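Local atomic coordinates of putative 2,5-diketo-D-gluconic acid reductase B (Sinorhizobium meliloti, PDB entry 3UP8), a protein that probably reduces methylglyoxal to hydroxyacetone with NADPH, as an aldo/keto reductase built on a TIM barrel. Residues A[35-40]-A[247-252]; A[61-66]-A[89-94]; A[142-147]-A[172-177]. All coordinates share one frame; numbering follows the deposited sequence.

All three contacts belong to one eight-stranded parallel barrel. Contact 1 pairs its first and last strands, and contact 2 the second and third; their centres are about 9 Å apart, and F39 O lies 2.8 Å from D65 N, a probable hydrogen bond. The side chains of L248 (contact 1) and D65 (contact 2) lie about 5 Å and 3 Å from that of K95, predicted to lower the pKa of Y70, the predicted proton donor. A bound acetate lies about 6 Å from D65's side chain. Contact 3 lies away from these residues, where helix 136-148 meets the loop before strand 176-182, centred about 24 Å from contact 1's centre and 19 Å from contact 2's.

Contact 1 (A[35-40]-A[247-252]); sequences PALGFG and VLSKTA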
loop_
_atom_site.group_PDB
_atom_site.type_symbol
_atom_site.label_atom_id
_atom_site.label_comp_id
_atom_site.label_asym_id
_atom_site.label_seq_id
_atom_site.Cartn_x
_atom_site.Cartn_y
_atom_site.Cartn_z
ATOM N N PRO A 35 -1.144 -5.975 -7.628
ATOM C CA PRO A 35 -1.090 -4.998 -8.730
ATOM C C PRO A 35 -0.276 -3.754 -8.332
ATOM O O PRO A 35 -0.482 -3.210 -7.253
ATOM C CB PRO A 35 -2.569 -4.647 -8.974
ATOM C CG PRO A 35 -3.338 -5.806 -8.433
ATOM C CD PRO A 35 -2.531 -6.309 -7.254
ATOM N N ALA A 36 0.649 -3.331 -9.194
ATOM C CA ALA A 36 1.618 -2.264 -8.860
ATOM C C ALA A 36 0.989 -0.932 -8.440
ATOM O O ALA A 36 1.590 -0.178 -7.672
ATOM C CB ALA A 36 2.610 -2.049 -10.005
ATOM N N LEU A 37 -0.211 -0.641 -8.941
ATOM C CA LEU A 37 -0.904 0.570 -8.549
ATOM C C LEU A 37 -2.220 0.202 -7.886
ATOM O O LEU A 37 -3.010 -0.565 -8.431
ATOM C CB LEU A 37 -1.142 1.495 -9.752
ATOM C CG LEU A 37 -2.048 2.731 -9.547
ATOM C CD1 LEU A 37 -1.397 3.759 -8.622
ATOM C CD2 LEU A 37 -2.353 3.352 -10.906
ATOM N N GLY A 38 -2.433 0.761 -6.705
ATOM C CA GLY A 38 -3.619 0.497 -5.930
ATOM C C GLY A 38 -4.341 1.777 -5.593
ATOM O O GLY A 38 -3.745 2.856 -5.569
ATOM N N PHE A 39 -5.646 1.631 -5.370
ATOM C CA PHE A 39 -6.519 2.678 -4.882
ATOM C C PHE A 39 -6.496 2.660 -3.356
ATOM O O PHE A 39 -7.078 1.767 -2.725
ATOM C CB PHE A 39 -7.950 2.404 -5.378
ATOM C CG PHE A 39 -8.892 3.564 -5.191
ATOM C CD1 PHE A 39 -9.032 4.524 -6.182
ATOM C CD2 PHE A 39 -9.651 3.682 -4.033
ATOM C CE1 PHE A 39 -9.907 5.597 -6.020
ATOM C CE2 PHE A 39 -10.530 4.745 -3.858
ATOM C CZ PHE A 39 -10.659 5.708 -4.857
ATOM N N GLY A 40 -5.831 3.647 -2.763
ATOM C CA GLY A 40 -5.724 3.737 -1.314
ATOM C C GLY A 40 -6.860 4.563 -0.749
ATOM O O GLY A 40 -7.138 5.661 -1.246
ATOM N N VAL A 247 2.582 1.091 -5.325
ATOM C CA VAL A 247 2.184 2.428 -4.903
ATOM C C VAL A 247 0.655 2.537 -4.736
ATOM O O VAL A 247 -0.107 2.039 -5.556
ATOM C CB VAL A 247 2.784 3.528 -5.862
ATOM C CG1 VAL A 247 2.276 3.350 -7.296
ATOM C CG2 VAL A 247 2.485 4.924 -5.347
ATOM N N LEU A 248 0.231 3.166 -3.646
ATOM C CA LEU A 248 -1.176 3.492 -3.396
ATOM C C LEU A 248 -1.424 4.961 -3.722
ATOM O O LEU A 248 -0.644 5.820 -3.336
ATOM C CB LEU A 248 -1.534 3.227 -1.927
ATOM C CG LEU A 248 -1.404 1.764 -1.471
ATOM C CD1 LEU A 248 -1.748 1.643 0.008
ATOM C CD2 LEU A 248 -2.283 0.849 -2.314
ATOM N N SER A 249 -2.491 5.253 -4.444
ATOM C CA SER A 249 -2.813 6.646 -4.708
ATOM C C SER A 249 -4.129 7.026 -4.057
ATOM O O SER A 249 -5.028 6.192 -3.916
ATOM C CB SER A 249 -2.840 6.948 -6.203
ATOM O OG SER A 249 -3.626 5.999 -6.903
ATOM N N LYS A 250 -4.202 8.280 -3.629
ATOM C CA LYS A 250 -5.432 8.866 -3.143
ATOM C C LYS A 250 -5.932 9.841 -4.211
ATOM O O LYS A 250 -5.293 10.855 -4.522
ATOM C CB LYS A 250 -5.210 9.543 -1.788
ATOM C CG LYS A 250 -6.481 10.099 -1.134
ATOM C CD LYS A 250 -6.583 11.597 -1.351
ATOM C CE LYS A 250 -7.723 12.200 -0.563
ATOM N NZ LYS A 250 -7.679 13.681 -0.654
ATOM N N THR A 251 -7.066 9.487 -4.796
ATOM C CA THR A 251 -7.672 10.271 -5.853
ATOM C C THR A 251 -9.083 10.623 -5.396
ATOM O O THR A 251 -9.989 9.795 -5.473
ATOM C CB THR A 251 -7.726 9.463 -7.168
ATOM O OG1 THR A 251 -8.457 8.254 -6.944
ATOM C CG2 THR A 251 -6.316 9.090 -7.645
ATOM N N ALA A 252 -9.250 11.841 -4.891
ATOM C CA ALA A 252 -10.545 12.315 -4.392
ATOM C C ALA A 252 -11.419 12.960 -5.475
ATOM O O ALA A 252 -12.536 13.391 -5.188
ATOM C CB ALA A 252 -10.345 13.278 -3.217
#
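A36 opens the pairing with its carbonyl, whose O receives the amide N of V247 at 2.8 Å. At L37 the side chain turns to the same side of the sheet as V247 and S249. Its CG stands opposite the backbone N (chi1 171°), which brings CD1 to 3.9 Å from V247 CG1 and 3.6 Å from S249 OG. G38 is held through both of its backbone polar groups. Its N donates to V247 O at 2.9 Å, and its O takes S249 N, also at 2.9 Å, while S249 OG adds a weak bond to the same oxygen at 3.4 Å; CD2 of L248 rests against the bare CA of this glycine. These parallel bonds join the first strand of the (beta/alpha)8 barrel to the last and so close the cylinder, the short strand segments being inclined by 40°. L248 points into the barrel, whereas V247 is covered from outside by helix 231-240 and F39 by helix 46-59. The F39 ring runs obliquely past T251, with CE1 3.2 Å from OG1, a hydroxyl buried here with no polar partner in the model. G40 N then reaches S249 O at 2.9 Å, and its CA passes beside the CB of L248.

Contact 2 (A[61-66]-A[89-94]); sequences FRHVDT and DVFLTT
H63 and F91 both carry CG opposite the backbone N (chi1 169° and -170°), which points the two side chains the same way, into the barrel. There they form a T-shaped pair, the edge of F91 directed at the face of H63 with centroids 5.5 Å apart and planes at 72°. Beyond the imidazole lies a water, in the ring plane and 2.8 Å from H63 NE2. The same water donates to D65 OD2 at 2.7 Å and is bonded to T93 OG1 at 2.9 Å, so it links three side chains of the inner face; H63 ND1 is held by P35 O. Strands 63-65 and 91-94 belong to a beta-alpha-beta unit of the TIM barrel. Parallel backbone bonds run from F91 N to R62 O, V64 N to F91 O, T93 N to V64 O and T66 N to T93 O. D65 OD2 also packs on T93 CG2 at 3.3 Å, while OD1 forms a salt bridge with K95 NZ, consistent with the aspartate-lysine pair beside the active-site tyrosine in this family. On the outer face V64 CB meets L92 CD1 at 4.3 Å, both side chains covered by V76 of the connecting helix 73-83; V64 CG2 also touches V90 CG1 at 4.2 Å. R62 folds past D89, CD lying 3.4 Å from D89 O, and its NH1 donates to F61 O from above that carbonyl's plane and also to L57 O.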
loop_
_atom_site.group_PDB
_atom_site.type_symbol
_atom_site.label_atom_id
_atom_site.label_comp_id
_atom_site.label_asym_id
_atom_site.label_seq_id
_atom_site.Cartn_x
_atom_site.Cartn_y
_atom_site.Cartn_z
ATOM N N PHE A 61 -8.711 0.163 -12.220
ATOM C CA PHE A 61 -8.076 -0.177 -10.931
ATOM C C PHE A 61 -8.557 -1.543 -10.485
ATOM O O PHE A 61 -9.752 -1.827 -10.558
ATOM C CB PHE A 61 -8.454 0.823 -9.839
ATOM C CG PHE A 61 -7.533 1.991 -9.736
ATOM C CD1 PHE A 61 -6.468 1.975 -8.833
ATOM C CD2 PHE A 61 -7.729 3.117 -10.529
ATOM C CE1 PHE A 61 -5.607 3.074 -8.732
ATOM C CE2 PHE A 61 -6.877 4.210 -10.437
ATOM C CZ PHE A 61 -5.818 4.193 -9.542
ATOM N N ARG A 62 -7.627 -2.383 -10.031
ATOM C CA ARG A 62 -7.978 -3.728 -9.558
ATOM C C ARG A 62 -7.361 -4.058 -8.196
ATOM O O ARG A 62 -7.326 -5.218 -7.786
ATOM C CB ARG A 62 -7.547 -4.776 -10.580
ATOM C CG ARG A 62 -8.319 -4.757 -11.897
ATOM C CD ARG A 62 -9.795 -5.138 -11.708
ATOM N NE ARG A 62 -10.501 -5.133 -12.984
ATOM C CZ ARG A 62 -11.114 -4.074 -13.507
ATOM N NH1 ARG A 62 -11.125 -2.920 -12.865
ATOM N NH2 ARG A 62 -11.716 -4.174 -14.687
ATOM N N HIS A 63 -6.854 -3.039 -7.515
ATOM C CA HIS A 63 -6.238 -3.192 -6.215
ATOM C C HIS A 63 -6.858 -2.095 -5.373
ATOM O O HIS A 63 -6.818 -0.930 -5.734
ATOM C CB HIS A 63 -4.704 -3.064 -6.365
ATOM C CG HIS A 63 -3.951 -2.952 -5.076
ATOM N ND1 HIS A 63 -2.591 -2.710 -5.041
ATOM C CD2 HIS A 63 -4.352 -3.023 -3.785
ATOM C CE1 HIS A 63 -2.193 -2.634 -3.785
ATOM N NE2 HIS A 63 -3.238 -2.831 -3.003
ATOM N N VAL A 64 -7.511 -2.484 -4.284
ATOM C CA VAL A 64 -8.129 -1.523 -3.379
ATOM C C VAL A 64 -7.589 -1.757 -1.970
ATOM O O VAL A 64 -7.562 -2.894 -1.504
ATOM C CB VAL A 64 -9.675 -1.641 -3.351
ATOM C CG1 VAL A 64 -10.256 -0.602 -2.403
ATOM C CG2 VAL A 64 -10.268 -1.460 -4.771
ATOM N N ASP A 65 -7.152 -0.673 -1.331
ATOM C CA ASP A 65 -6.526 -0.724 -0.012
ATOM C C ASP A 65 -7.292 0.072 1.039
ATOM O O ASP A 65 -7.543 1.277 0.875
ATOM C CB ASP A 65 -5.081 -0.230 -0.101
ATOM C CG ASP A 65 -4.360 -0.297 1.229
ATOM O OD1 ASP A 65 -4.570 0.617 2.068
ATOM O OD2 ASP A 65 -3.577 -1.257 1.418
ATOM N N THR A 66 -7.638 -0.598 2.138
ATOM C CA THR A 66 -8.370 0.034 3.242
ATOM C C THR A 66 -7.816 -0.461 4.598
ATOM O O THR A 66 -6.768 -1.122 4.632
ATOM C CB THR A 66 -9.909 -0.174 3.069
ATOM O OG1 THR A 66 -10.636 0.601 4.033
ATOM C CG2 THR A 66 -10.284 -1.664 3.176
ATOM N N ASP A 89 -11.258 -10.882 -9.404
ATOM C CA ASP A 89 -10.474 -9.937 -10.209
ATOM C C ASP A 89 -9.972 -8.736 -9.410
ATOM O O ASP A 89 -9.178 -7.944 -9.926
ATOM C CB ASP A 89 -11.294 -9.420 -11.402
ATOM C CG ASP A 89 -11.607 -10.506 -12.428
ATOM O OD1 ASP A 89 -10.996 -11.599 -12.390
ATOM O OD2 ASP A 89 -12.473 -10.246 -13.283
ATOM N N VAL A 90 -10.449 -8.576 -8.178
ATOM C CA VAL A 90 -10.014 -7.453 -7.353
ATOM C C VAL A 90 -9.057 -7.958 -6.279
ATOM O O VAL A 90 -9.268 -9.022 -5.705
ATOM C CB VAL A 90 -11.200 -6.695 -6.701
ATOM C CG1 VAL A 90 -10.709 -5.557 -5.801
ATOM C CG2 VAL A 90 -12.136 -6.119 -7.775
ATOM N N PHE A 91 -8.008 -7.191 -6.025
ATOM C CA PHE A 91 -7.092 -7.471 -4.921
ATOM C C PHE A 91 -7.439 -6.531 -3.775
ATOM O O PHE A 91 -7.263 -5.313 -3.879
ATOM C CB PHE A 91 -5.646 -7.274 -5.363
ATOM C CG PHE A 91 -4.646 -7.771 -4.368
ATOM C CD1 PHE A 91 -4.029 -8.999 -4.545
ATOM C CD2 PHE A 91 -4.346 -7.020 -3.238
ATOM C CE1 PHE A 91 -3.103 -9.487 -3.595
ATOM C CE2 PHE A 91 -3.431 -7.492 -2.292
ATOM C CZ PHE A 91 -2.815 -8.727 -2.476
ATOM N N LEU A 92 -7.943 -7.097 -2.682
ATOM C CA LEU A 92 -8.485 -6.283 -1.599
ATOM C C LEU A 92 -7.650 -6.439 -0.338
ATOM O O LEU A 92 -7.449 -7.543 0.134
ATOM C CB LEU A 92 -9.974 -6.618 -1.345
ATOM C CG LEU A 92 -10.694 -5.932 -0.158
ATOM C CD1 LEU A 92 -10.786 -4.394 -0.288
ATOM C CD2 LEU A 92 -12.088 -6.537 0.092
ATOM N N THR A 93 -7.181 -5.316 0.198
ATOM C CA THR A 93 -6.350 -5.301 1.389
ATOM C C THR A 93 -7.052 -4.572 2.518
ATOM O O THR A 93 -7.595 -3.491 2.299
ATOM C CB THR A 93 -5.057 -4.525 1.088
ATOM O OG1 THR A 93 -4.363 -5.192 0.032
ATOM C CG2 THR A 93 -4.146 -4.400 2.341
ATOM N N THR A 94 -7.054 -5.156 3.716
ATOM C CA THR A 94 -7.360 -4.363 4.917
ATOM C C THR A 94 -6.279 -4.553 5.981
ATOM O O THR A 94 -5.313 -5.300 5.775
ATOM C CB THR A 94 -8.828 -4.549 5.442
ATOM O OG1 THR A 94 -9.140 -3.497 6.369
ATOM C CG2 THR A 94 -9.044 -5.934 6.094
HETATM O O HOH W 1 -2.491 -3.013 -0.339
#

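Contact 3 (A[142-147]-A[172-177]); sequences ALNEVR and SDAPIA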
loop_
_atom_site.group_PDB
_atom_site.type_symbol
_atom_site.label_atom_id
_atom_site.label_comp_id
_atom_site.label_asym_id
_atom_site.label_seq_id
_atom_site.Cartn_x
_atom_site.Cartn_y
_atom_site.Cartn_z
ATOM N N ALA A 142 -2.012 -14.925 15.055
ATOM C CA ALA A 142 -3.386 -14.615 14.642
ATOM C C ALA A 142 -3.477 -14.374 13.134
ATOM O O ALA A 142 -4.431 -14.829 12.515
ATOM C CB ALA A 142 -3.916 -13.445 15.399
ATOM N N LEU A 143 -2.481 -13.697 12.540
ATOM C CA LEU A 143 -2.432 -13.562 11.072
ATOM C C LEU A 143 -2.454 -14.919 10.391
ATOM O O LEU A 143 -3.228 -15.144 9.451
ATOM C CB LEU A 143 -1.178 -12.812 10.596
ATOM C CG LEU A 143 -1.149 -11.288 10.558
ATOM C CD1 LEU A 143 0.283 -10.861 10.158
ATOM C CD2 LEU A 143 -2.200 -10.706 9.594
ATOM N N ASN A 144 -1.605 -15.837 10.862
ATOM C CA ASN A 144 -1.575 -17.173 10.281
ATOM C C ASN A 144 -2.883 -17.942 10.495
ATOM O O ASN A 144 -3.304 -18.701 9.637
ATOM C CB ASN A 144 -0.396 -17.976 10.849
ATOM C CG ASN A 144 0.901 -17.646 10.145
ATOM O OD1 ASN A 144 1.250 -18.278 9.155
ATOM N ND2 ASN A 144 1.581 -16.616 10.611
ATOM N N GLU A 145 -3.505 -17.756 11.651
ATOM C CA GLU A 145 -4.771 -18.440 11.924
ATOM C C GLU A 145 -5.822 -18.062 10.880
ATOM O O GLU A 145 -6.428 -18.936 10.267
ATOM C CB GLU A 145 -5.285 -18.111 13.316
ATOM C CG GLU A 145 -6.648 -18.769 13.638
ATOM C CD GLU A 145 -7.103 -18.514 15.076
ATOM O OE1 GLU A 145 -6.230 -18.332 15.941
ATOM O OE2 GLU A 145 -8.334 -18.499 15.348
ATOM N N VAL A 146 -6.025 -16.770 10.665
ATOM C CA VAL A 146 -7.059 -16.343 9.716
ATOM C C VAL A 146 -6.715 -16.686 8.269
ATOM O O VAL A 146 -7.618 -16.899 7.452
ATOM C CB VAL A 146 -7.423 -14.856 9.868
ATOM C CG1 VAL A 146 -8.063 -14.624 11.217
ATOM C CG2 VAL A 146 -6.178 -13.932 9.680
ATOM N N ARG A 147 -5.419 -16.737 7.951
ATOM C CA ARG A 147 -4.978 -17.223 6.642
ATOM C C ARG A 147 -5.363 -18.690 6.443
ATOM O O ARG A 147 -5.954 -19.051 5.419
ATOM C CB ARG A 147 -3.467 -17.021 6.440
ATOM C CG ARG A 147 -2.990 -17.357 5.020
ATOM C CD ARG A 147 -1.511 -17.041 4.829
ATOM N NE ARG A 147 -0.999 -17.486 3.523
ATOM C CZ ARG A 147 -0.565 -18.720 3.249
ATOM N NH1 ARG A 147 -0.588 -19.677 4.168
ATOM N NH2 ARG A 147 -0.111 -19.006 2.032
ATOM N N SER A 172 6.733 -16.192 11.353
ATOM C CA SER A 172 5.519 -16.515 10.571
ATOM C C SER A 172 5.682 -17.759 9.742
ATOM O O SER A 172 6.593 -17.838 8.923
ATOM C CB SER A 172 5.131 -15.344 9.659
ATOM O OG SER A 172 3.912 -15.613 8.985
ATOM N N ASP A 173 4.773 -18.716 9.940
ATOM C CA ASP A 173 4.751 -19.938 9.147
ATOM C C ASP A 173 4.537 -19.590 7.667
ATOM O O ASP A 173 5.273 -20.083 6.793
ATOM C CB ASP A 173 3.672 -20.895 9.669
ATOM C CG ASP A 173 3.671 -22.233 8.947
ATOM O OD1 ASP A 173 4.758 -22.786 8.699
ATOM O OD2 ASP A 173 2.574 -22.740 8.626
ATOM N N ALA A 174 3.543 -18.730 7.399
ATOM C CA ALA A 174 3.288 -18.222 6.046
ATOM C C ALA A 174 4.273 -17.102 5.677
ATOM O O ALA A 174 4.714 -16.357 6.559
ATOM C CB ALA A 174 1.843 -17.700 5.941
ATOM N N PRO A 175 4.601 -16.961 4.370
ATOM C CA PRO A 175 5.438 -15.844 3.972
ATOM C C PRO A 175 4.766 -14.510 4.271
ATOM O O PRO A 175 3.518 -14.419 4.323
ATOM C CB PRO A 175 5.611 -16.021 2.455
ATOM C CG PRO A 175 5.162 -17.406 2.145
ATOM C CD PRO A 175 4.182 -17.784 3.223
ATOM N N ILE A 176 5.593 -13.501 4.506
ATOM C CA ILE A 176 5.119 -12.136 4.705
ATOM C C ILE A 176 5.195 -11.483 3.331
ATOM O O ILE A 176 6.265 -11.401 2.745
ATOM C CB ILE A 176 6.007 -11.365 5.687
ATOM C CG1 ILE A 176 5.996 -12.029 7.074
ATOM C CG2 ILE A 176 5.604 -9.875 5.745
ATOM C CD1 ILE A 176 4.651 -11.951 7.807
ATOM N N ALA A 177 4.047 -11.048 2.813
ATOM C CA ALA A 177 3.960 -10.580 1.441
ATOM C C ALA A 177 4.600 -9.210 1.199
ATOM O O ALA A 177 5.272 -9.002 0.181
ATOM C CB ALA A 177 2.473 -10.562 0.997
#
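N144 meets the turn at S172-A174 with its flat amide, using the oxygen and the nitrogen on two different partners. OD1 receives the backbone N of A174 at 2.9 Å, the donor lying in the carbonyl plane on a lone pair. ND2 gives a hydrogen to S172 OG at 3.0 Å in a nearly straight bond (170°), and that hydroxyl oxygen lies close to the amide plane as well. With its own hydrogen S172 OG reaches on to A174 O at 2.7 Å, so a relay runs from the helix side chain through the serine to the turn. A174 is thus held at both backbone polar atoms, its N by the asparagine and its O by the serine. ND2 has a further acceptor in I140 O, one turn back in the helix, and together these bonds set the sense and the tilt of the amide. A chi1 of -82°, which places CG beside the backbone N, leans the group toward the turn.

The methyl of A174 sits between the two helix side chains. N144 OD1 is 3.3 Å from A174 CB, and R147, one turn further on, comes in with its chain stretched out from CG to NE. The guanidinium lays one face on the methyl, with NH1 3.6 Å and CZ 3.8 Å from A174 CB, and CD touches it at 3.6 Å. NE makes a weak bond to R153 O. I155 of strand 152-158 packs on both N144 and S172.

S172 is the first residue past helix 162-171, and the chain leads from there into strand 176-182. The contact joins helix 136-148 to the connection between helix 162-171 and strand 176-182, a helix-to-loop packing on the outside of the TIM barrel.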